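Local coordinates for protein CSOR (Streptomyces lividans, PDB 4ADZ) that senses copper and represses transcription of copper-responsive genes, as an all-helical protein that assembles into tetramers, at the interface of chains A and B and the interface of chains A and C. Coordinates in Å, arbitrary orientation; residue numbers count along the deposited sequence, not the author numbering. Chains: chain A/B/C, CSOR.

Contact 1: the interface of chains A and B. Residues chain A 65, 68, 88-89, 92; chain B 58, 61, 65, 92.
A:Ile65 and A:Leu68 meet B:Leu58, B:Ile61 and B:Leu92 in an apolar helix-to-helix interface between two copies of the repressor, in which helices 48-73 and 78-114 of each chain pack as a bundle and join the chains into a two-fold dimer. B:Leu92 is the wedge. Its side chain runs past that of A:Thr89 in the opposite direction, CB 3.5 Å from the methyl CG2, while its branch CD1 meets CD1 of A:Leu92, 3.6 Å away, the two leucines crossing at about a right angle. The other branch, CD2, points end-on at CD1 of A:Ile65 (3.9 Å). In A:Thr89 the hydroxyl OG1 lies between the backbone N and the carbonyl carbon (chi1 60°), which turns the methyl toward the partner. A:Ile65 uses both arms: CD1 touches CG2 of B:Ile61 at 4.0 Å, and CG2 faces the backbone O of B:Leu58. Farther along, B:Leu58 crosses A:Leu68 nearly perpendicularly, its CD1 lying 3.7 Å from the backbone O of A:Leu68. Branched aliphatic residues suit this place because their forked ends interlock without needing polar partners. Contacts between unlike residues recur with the chains exchanged, the leucine pair straddles the axis, and the patch forms part of the dimer's hydrophobic core.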
ATOM      1  N   ILE A  65      -8.668  10.378  14.458  1.00 11.57           N
ATOM      2  CA  ILE A  65      -9.925  10.051  13.912  1.00 11.04           C
ATOM      3  C   ILE A  65     -10.983  11.059  14.414  1.00 11.06           C
ATOM      4  O   ILE A  65     -11.899  11.455  13.658  1.00 12.69           O
ATOM      5  CB  ILE A  65     -10.392   8.620  14.209  1.00 11.88           C
ATOM      6  CG1 ILE A  65      -9.324   7.585  13.871  1.00 12.59           C
ATOM      7  CG2 ILE A  65     -11.702   8.326  13.500  1.00 12.10           C
ATOM      8  CD1 ILE A  65      -8.807   7.597  12.421  1.00 11.59           C
ATOM      9  N   LEU A  68     -10.585  13.922  12.207  1.00 12.47           N
ATOM     10  CA  LEU A  68     -11.279  13.708  10.959  1.00 12.42           C
ATOM     11  C   LEU A  68     -12.780  13.989  11.056  1.00 13.57           C
ATOM     12  O   LEU A  68     -13.392  14.562  10.133  1.00 11.80           O
ATOM     13  CB  LEU A  68     -11.086  12.268  10.460  1.00 12.19           C
ATOM     14  CG  LEU A  68      -9.698  11.966   9.920  1.00 11.89           C
ATOM     15  CD1 LEU A  68      -9.568  10.441   9.740  1.00 12.21           C
ATOM     16  CD2 LEU A  68      -9.453  12.783   8.646  1.00 12.94           C
ATOM     17  N   SER A  88      -3.183   9.184   9.469  1.00 12.34           N
ATOM     18  CA  SER A  88      -3.766   8.181  10.394  1.00 12.91           C
ATOM     19  C   SER A  88      -3.475   6.762   9.920  1.00 12.90           C
ATOM     20  O   SER A  88      -3.115   5.902  10.710  1.00 12.02           O
ATOM     21  CB  SER A  88      -5.255   8.388  10.511  1.00 14.05           C
ATOM     22  OG  SER A  88      -5.504   9.728  10.927  1.00 16.44           O
ATOM     23  N   THR A  89      -3.527   6.528   8.629  1.00 13.23           N
ATOM     24  CA  THR A  89      -3.206   5.185   8.074  0.60 14.24           C
ATOM     25  C   THR A  89      -1.736   4.880   8.310  1.00 14.17           C
ATOM     26  O   THR A  89      -1.366   3.760   8.724  1.00 14.05           O
ATOM     27  CB  THR A  89      -3.625   5.022   6.580  0.60 15.22           C
ATOM     28  OG1 THR A  89      -2.956   5.987   5.749  0.60 15.75           O
ATOM     29  CG2 THR A  89      -5.124   5.185   6.408  0.60 14.72           C
ATOM     30  N   LEU A  92      -1.219   3.889  11.913  1.00 11.40           N
ATOM     31  CA  LEU A  92      -1.707   2.479  12.116  1.00 11.79           C
ATOM     32  C   LEU A  92      -0.694   1.475  11.587  1.00 12.57           C
ATOM     33  O   LEU A  92      -0.503   0.416  12.214  1.00 12.24           O
ATOM     34  CB  LEU A  92      -3.075   2.257  11.472  1.00 11.45           C
ATOM     35  CG  LEU A  92      -4.261   2.747  12.300  1.00 12.06           C
ATOM     36  CD1 LEU A  92      -5.460   3.015  11.425  1.00 12.28           C
ATOM     37  CD2 LEU A  92      -4.629   1.828  13.507  1.00 13.47           C
TER
ATOM     38  N   LEU B  58     -16.783   7.354   9.793  1.00 13.15           N
ATOM     39  CA  LEU B  58     -15.755   7.664  10.774  1.00 13.68           C
ATOM     40  C   LEU B  58     -16.124   7.173  12.202  1.00 13.64           C
ATOM     41  O   LEU B  58     -15.260   6.832  12.991  1.00 13.52           O
ATOM     42  CB  LEU B  58     -15.472   9.176  10.773  1.00 13.87           C
ATOM     43  CG  LEU B  58     -14.740   9.652   9.521  1.00 14.16           C
ATOM     44  CD1 LEU B  58     -14.749  11.184   9.472  1.00 14.75           C
ATOM     45  CD2 LEU B  58     -13.301   9.106   9.387  1.00 13.69           C
ATOM     46  N   ILE B  61     -15.073   3.634  12.197  1.00 12.77           N
ATOM     47  CA  ILE B  61     -13.639   3.572  12.382  1.00 11.94           C
ATOM     48  C   ILE B  61     -13.165   3.875  13.801  1.00 12.57           C
ATOM     49  O   ILE B  61     -12.328   3.166  14.318  1.00 12.82           O
ATOM     50  CB  ILE B  61     -12.879   4.488  11.360  1.00 12.08           C
ATOM     51  CG1 ILE B  61     -13.136   3.977   9.903  1.00 12.80           C
ATOM     52  CG2 ILE B  61     -11.388   4.657  11.785  1.00 14.04           C
ATOM     53  CD1 ILE B  61     -12.972   5.048   8.805  1.00 12.95           C
ATOM     54  N   ILE B  65     -10.893   1.546  16.456  1.00 11.57           N
ATOM     55  CA  ILE B  65      -9.737   1.934  17.161  1.00 11.04           C
ATOM     56  C   ILE B  65      -9.954   1.703  18.674  1.00 11.06           C
ATOM     57  O   ILE B  65      -9.018   1.296  19.400  1.00 12.69           O
ATOM     58  CB  ILE B  65      -9.303   3.385  16.917  1.00 11.88           C
ATOM     59  CG1 ILE B  65      -9.217   3.717  15.431  1.00 12.59           C
ATOM     60  CG2 ILE B  65      -7.998   3.683  17.634  1.00 12.10           C
ATOM     61  CD1 ILE B  65      -8.286   2.822  14.593  1.00 11.59           C
ATOM     62  N   LEU B  92     -10.369   3.174   6.399  1.00 11.40           N
ATOM     63  CA  LEU B  92      -9.854   4.568   6.155  1.00 11.79           C
ATOM     64  C   LEU B  92      -9.595   4.797   4.674  1.00 12.57           C
ATOM     65  O   LEU B  92      -9.866   5.905   4.172  1.00 12.24           O
ATOM     66  CB  LEU B  92      -8.597   4.858   6.975  1.00 11.45           C
ATOM     67  CG  LEU B  92      -8.855   5.248   8.428  1.00 12.06           C
ATOM     68  CD1 LEU B  92      -7.645   4.974   9.287  1.00 12.28           C
ATOM     69  CD2 LEU B  92      -9.373   6.707   8.622  1.00 13.47           C
TER

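Contact 2: the interface of chains A and C. Residues chain A 107-108, 111, 119; chain C 108, 111-112, 116, 119.
A:Ala111 and C:Ala111 form the apolar centre, their CB methyls 3.9 Å apart where the helices 78-114 of the two chains come close. CB of A:Ala111 also lies 3.5 Å from the backbone O of C:Val108, and CB of C:Ala112 rests 3.5 Å from the backbone O of A:Ala111. Alanine fits here because its lone methyl lets one backbone approach the other. On one flank the side chains of A:Ile119 and C:Val108 slide past each other in opposite directions, CG2 of the isoleucine 3.6 Å from CG1 of the valine. In C:Val108, CG1 stands anti to the backbone N (chi1 -178°), a setting that directs this methyl at A:Ile119 and toward the backbone O of A:Cys107, the conserved copper-binding cysteine of the family, metal-free in this apo form. On the far flank A:Val108 divides its work: CG1 packs on CB of C:Ala111 (3.8 Å), and CG2 meets CG2 of C:Ile119, the two side chains crossing at about a right angle. The backbone O of C:Gly116, in the turn after the helix, borders this valine. At the polar rim, water 1 lies 3.0 Å from the backbone O of A:Val108 and at the same distance from the backbone O of C:Ala111, bridging the carbonyls of the two chains. The patch joins the ends of the long helices of A and C, and so probably contributes to pairing dimers into the tetramer.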
ATOM      1  N   CYS A 107       9.244 -14.959  18.902  1.00 15.10           N
ATOM      2  CA  CYS A 107       9.423 -16.234  18.178  1.00 15.81           C
ATOM      3  C   CYS A 107      10.902 -16.643  18.186  1.00 17.23           C
ATOM      4  O   CYS A 107      11.261 -17.842  18.455  1.00 16.01           O
ATOM      5  CB  CYS A 107       8.958 -16.143  16.757  1.00 15.47           C
ATOM      6  SG  CYS A 107       7.169 -16.016  16.609  1.00 19.98           S
ATOM      7  N   VAL A 108      11.773 -15.647  18.029  1.00 15.53           N
ATOM      8  CA  VAL A 108      13.250 -15.875  18.200  1.00 15.33           C
ATOM      9  C   VAL A 108      13.622 -16.305  19.627  1.00 17.30           C
ATOM     10  O   VAL A 108      14.358 -17.301  19.808  1.00 18.19           O
ATOM     11  CB  VAL A 108      14.066 -14.616  17.777  1.00 16.06           C
ATOM     12  CG1 VAL A 108      15.531 -14.654  18.255  1.00 17.37           C
ATOM     13  CG2 VAL A 108      14.026 -14.479  16.271  1.00 14.52           C
ATOM     14  N   ALA A 111      12.413 -19.940  20.169  1.00 13.83           N
ATOM     15  CA  ALA A 111      12.577 -20.878  19.055  1.00 13.85           C
ATOM     16  C   ALA A 111      13.126 -22.266  19.499  1.00 13.70           C
ATOM     17  O   ALA A 111      12.704 -23.305  18.966  1.00 12.65           O
ATOM     18  CB  ALA A 111      13.553 -20.304  18.022  1.00 14.54           C
ATOM     19  N   ILE A 119       7.465 -23.728  14.629  1.00 19.58           N
ATOM     20  CA  ILE A 119       8.180 -22.572  14.051  1.00 19.37           C
ATOM     21  C   ILE A 119       7.620 -22.257  12.676  1.00 20.05           C
ATOM     22  O   ILE A 119       7.321 -21.109  12.379  1.00 18.43           O
ATOM     23  CB  ILE A 119       9.703 -22.844  13.893  1.00 21.62           C
ATOM     24  CG1 ILE A 119      10.375 -22.819  15.301  1.00 21.49           C
ATOM     25  CG2 ILE A 119      10.344 -21.830  12.910  1.00 20.58           C
ATOM     26  CD1 ILE A 119      11.862 -23.192  15.365  1.00 21.80           C
TER
ATOM     27  N   VAL C 108      14.320 -17.916  12.291  1.00 16.75           N
ATOM     28  CA  VAL C 108      13.760 -18.528  13.538  1.00 16.50           C
ATOM     29  C   VAL C 108      14.436 -19.918  13.703  1.00 17.15           C
ATOM     30  O   VAL C 108      14.848 -20.285  14.804  1.00 15.89           O
ATOM     31  CB  VAL C 108      12.202 -18.547  13.564  1.00 16.13           C
ATOM     32  CG1 VAL C 108      11.646 -19.129  14.866  1.00 16.07           C
ATOM     33  CG2 VAL C 108      11.620 -17.125  13.415  1.00 17.79           C
ATOM     34  N   ALA C 111      17.802 -19.358  15.135  1.00 14.76           N
ATOM     35  CA  ALA C 111      17.713 -18.996  16.542  1.00 15.67           C
ATOM     36  C   ALA C 111      17.552 -20.324  17.378  1.00 15.22           C
ATOM     37  O   ALA C 111      18.054 -20.404  18.469  1.00 16.35           O
ATOM     38  CB  ALA C 111      16.517 -18.050  16.798  1.00 15.51           C
ATOM     39  N   ALA C 112      16.768 -21.272  16.861  1.00 14.04           N
ATOM     40  CA  ALA C 112      16.558 -22.576  17.580  1.00 15.99           C
ATOM     41  C   ALA C 112      17.915 -23.331  17.670  1.00 16.95           C
ATOM     42  O   ALA C 112      18.264 -23.893  18.725  1.00 16.26           O
ATOM     43  CB  ALA C 112      15.484 -23.412  16.877  1.00 14.98           C
ATOM     44  N   GLY C 116      19.850 -18.053  22.255  1.00 23.72           N
ATOM     45  CA  GLY C 116      20.025 -16.613  22.438  1.00 24.36           C
ATOM     46  C   GLY C 116      19.125 -15.800  21.505  1.00 25.21           C
ATOM     47  O   GLY C 116      18.216 -16.322  20.813  1.00 22.55           O
ATOM     48  N   ILE C 119      19.725 -13.109  16.740  1.00 25.00           N
ATOM     49  CA  ILE C 119      18.941 -13.042  15.481  1.00 23.54           C
ATOM     50  C   ILE C 119      17.899 -11.893  15.518  1.00 21.87           C
ATOM     51  O   ILE C 119      17.273 -11.539  14.499  1.00 20.75           O
ATOM     52  CB  ILE C 119      18.269 -14.407  15.184  1.00 25.72           C
ATOM     53  CG1 ILE C 119      19.341 -15.443  14.821  1.00 29.42           C
ATOM     54  CG2 ILE C 119      17.288 -14.304  14.018  1.00 25.35           C
ATOM     55  CD1 ILE C 119      19.639 -15.504  13.333  1.00 33.27           C
TER
HETATM   56  O   HOH W   1      15.911 -19.751  20.498  1.00 26.58           O

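Contact 3: the interface of chains A and C. Residues chain A 107, 119, 123; chain C 101, 104-105, 108-109.
A:Val123 lies over helix 78-114 of chain C, with one methyl against its backbone and the other against a side chain. CG1 is 3.6 Å from the backbone O of C:Glu101 and 3.7 Å from the backbone N of C:Arg105; it also touches CB of C:Leu104 at 3.9 Å and the CG methylene of C:Glu101 at 4.0 Å. A chi1 of 167° puts CG1 opposite the backbone N and brings it onto the helix of chain C, while CG2 reaches CG2 of C:Val108 (4.0 Å) as the two valines pass in opposite directions. A compact beta-branched residue suits such a place, filling the surface between turns with both methyls. One turn earlier on helix 116-134, A:Ile119 passes near the backbone of C:Ala109, with CG2 4.4 Å from its N. Replacing A:Ile119 with an alanine would probably open a gap beside CG1 of C:Val108 and leave that methyl without much of its apolar cover. In the outer shell, C:Glu101 extends its carboxylate, OE2, to the in-plane edge of the C:Arg105 guanidinium, in a salt bridge within chain C (3.5 Å to NH1); the arginine is poorly ordered, making this link tentative. In the fold, the site lies where helix 116-134 of chain A packs along helix 78-114 of chain C.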
ATOM      1  N   CYS A 107       9.244 -14.959  18.902  1.00 15.10           N
ATOM      2  CA  CYS A 107       9.423 -16.234  18.178  1.00 15.81           C
ATOM      3  C   CYS A 107      10.902 -16.643  18.186  1.00 17.23           C
ATOM      4  O   CYS A 107      11.261 -17.842  18.455  1.00 16.01           O
ATOM      5  CB  CYS A 107       8.958 -16.143  16.757  1.00 15.47           C
ATOM      6  SG  CYS A 107       7.169 -16.016  16.609  1.00 19.98           S
ATOM      7  N   ILE A 119       7.465 -23.728  14.629  1.00 19.58           N
ATOM      8  CA  ILE A 119       8.180 -22.572  14.051  1.00 19.37           C
ATOM      9  C   ILE A 119       7.620 -22.257  12.676  1.00 20.05           C
ATOM     10  O   ILE A 119       7.321 -21.109  12.379  1.00 18.43           O
ATOM     11  CB  ILE A 119       9.703 -22.844  13.893  1.00 21.62           C
ATOM     12  CG1 ILE A 119      10.375 -22.819  15.301  1.00 21.49           C
ATOM     13  CG2 ILE A 119      10.344 -21.830  12.910  1.00 20.58           C
ATOM     14  CD1 ILE A 119      11.862 -23.192  15.365  1.00 21.80           C
ATOM     15  N   VAL A 123       5.687 -18.872  11.506  1.00 14.70           N
ATOM     16  CA  VAL A 123       6.236 -18.004  10.421  1.00 14.86           C
ATOM     17  C   VAL A 123       5.239 -17.873   9.263  1.00 14.45           C
ATOM     18  O   VAL A 123       5.082 -16.776   8.705  1.00 15.97           O
ATOM     19  CB  VAL A 123       7.600 -18.514   9.937  1.00 16.58           C
ATOM     20  CG1 VAL A 123       7.998 -17.808   8.592  1.00 16.25           C
ATOM     21  CG2 VAL A 123       8.605 -18.247  11.051  1.00 15.76           C
TER
ATOM     22  N   GLU C 101       9.003 -14.977   3.700  1.00 16.61           N
ATOM     23  CA  GLU C 101       8.659 -16.193   4.420  1.00 18.48           C
ATOM     24  C   GLU C 101       9.878 -17.104   4.586  1.00 19.11           C
ATOM     25  O   GLU C 101      10.167 -17.571   5.682  1.00 16.84           O
ATOM     26  CB  GLU C 101       7.536 -16.944   3.790  1.00 20.93           C
ATOM     27  CG  GLU C 101       7.118 -18.125   4.656  1.00 25.75           C
ATOM     28  CD  GLU C 101       5.767 -18.694   4.301  1.00 30.84           C
ATOM     29  OE1 GLU C 101       5.246 -18.283   3.260  1.00 36.51           O
ATOM     30  OE2 GLU C 101       5.239 -19.557   5.057  1.00 36.74           O
ATOM     31  N   LEU C 104      12.430 -15.486   6.993  1.00 14.63           N
ATOM     32  CA  LEU C 104      11.996 -15.545   8.399  1.00 15.47           C
ATOM     33  C   LEU C 104      12.029 -16.984   8.952  1.00 15.58           C
ATOM     34  O   LEU C 104      12.434 -17.182  10.116  1.00 16.47           O
ATOM     35  CB  LEU C 104      10.614 -14.969   8.582  1.00 15.62           C
ATOM     36  CG  LEU C 104      10.515 -13.427   8.411  1.00 14.95           C
ATOM     37  CD1 LEU C 104       9.045 -13.030   8.456  1.00 16.16           C
ATOM     38  CD2 LEU C 104      11.367 -12.675   9.430  1.00 15.67           C
ATOM     39  N   ARG C 105      11.679 -17.955   8.126  1.00 14.91           N
ATOM     40  CA  ARG C 105      11.851 -19.381   8.471  1.00 18.93           C
ATOM     41  C   ARG C 105      13.317 -19.641   8.852  1.00 18.50           C
ATOM     42  O   ARG C 105      13.588 -20.226   9.902  1.00 17.25           O
ATOM     43  CB  ARG C 105      11.414 -20.290   7.334  1.00 22.53           C
ATOM     44  CG  ARG C 105      11.086 -21.727   7.711  1.00 29.78           C
ATOM     45  CD  ARG C 105      10.054 -22.384   6.745  1.00 38.08           C
ATOM     46  NE  ARG C 105      10.335 -22.166   5.308  1.00 45.23           N
ATOM     47  CZ  ARG C 105       9.519 -21.605   4.395  1.00 49.93           C
ATOM     48  NH1 ARG C 105       8.313 -21.150   4.713  1.00 53.83           N
ATOM     49  NH2 ARG C 105       9.919 -21.490   3.120  1.00 51.20           N
ATOM     50  N   VAL C 108      14.320 -17.916  12.291  1.00 16.75           N
ATOM     51  CA  VAL C 108      13.760 -18.528  13.538  1.00 16.50           C
ATOM     52  C   VAL C 108      14.436 -19.918  13.703  1.00 17.15           C
ATOM     53  O   VAL C 108      14.848 -20.285  14.804  1.00 15.89           O
ATOM     54  CB  VAL C 108      12.202 -18.547  13.564  1.00 16.13           C
ATOM     55  CG1 VAL C 108      11.646 -19.129  14.866  1.00 16.07           C
ATOM     56  CG2 VAL C 108      11.620 -17.125  13.415  1.00 17.79           C
ATOM     57  N   ALA C 109      14.577 -20.674  12.615  1.00 17.39           N
ATOM     58  CA  ALA C 109      15.275 -21.989  12.669  1.00 19.79           C
ATOM     59  C   ALA C 109      16.701 -21.837  13.149  1.00 17.83           C
ATOM     60  O   ALA C 109      17.214 -22.673  13.954  1.00 17.10           O
ATOM     61  CB  ALA C 109      15.274 -22.661  11.308  1.00 19.37           C
TER

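Contacts 2 and 3 are neighbours in one A-C interface: the centres of their C-alpha atoms lie about 7 Å apart, and they share A:Cys107, A:Ile119 and C:Val108. Contact 1 belongs to the A-B interface, with its C-alpha centre about 34 Å from that of contact 2 and about 32 Å from that of contact 3. Helix 78-114 of chain A spans the separation, entering contact 1 in its first half and the other two near its end. One long helix thus links both interfaces, which together can build the four-copy assembly; copper-induced changes could plausibly pass along it, although the apo structure alone does not show this.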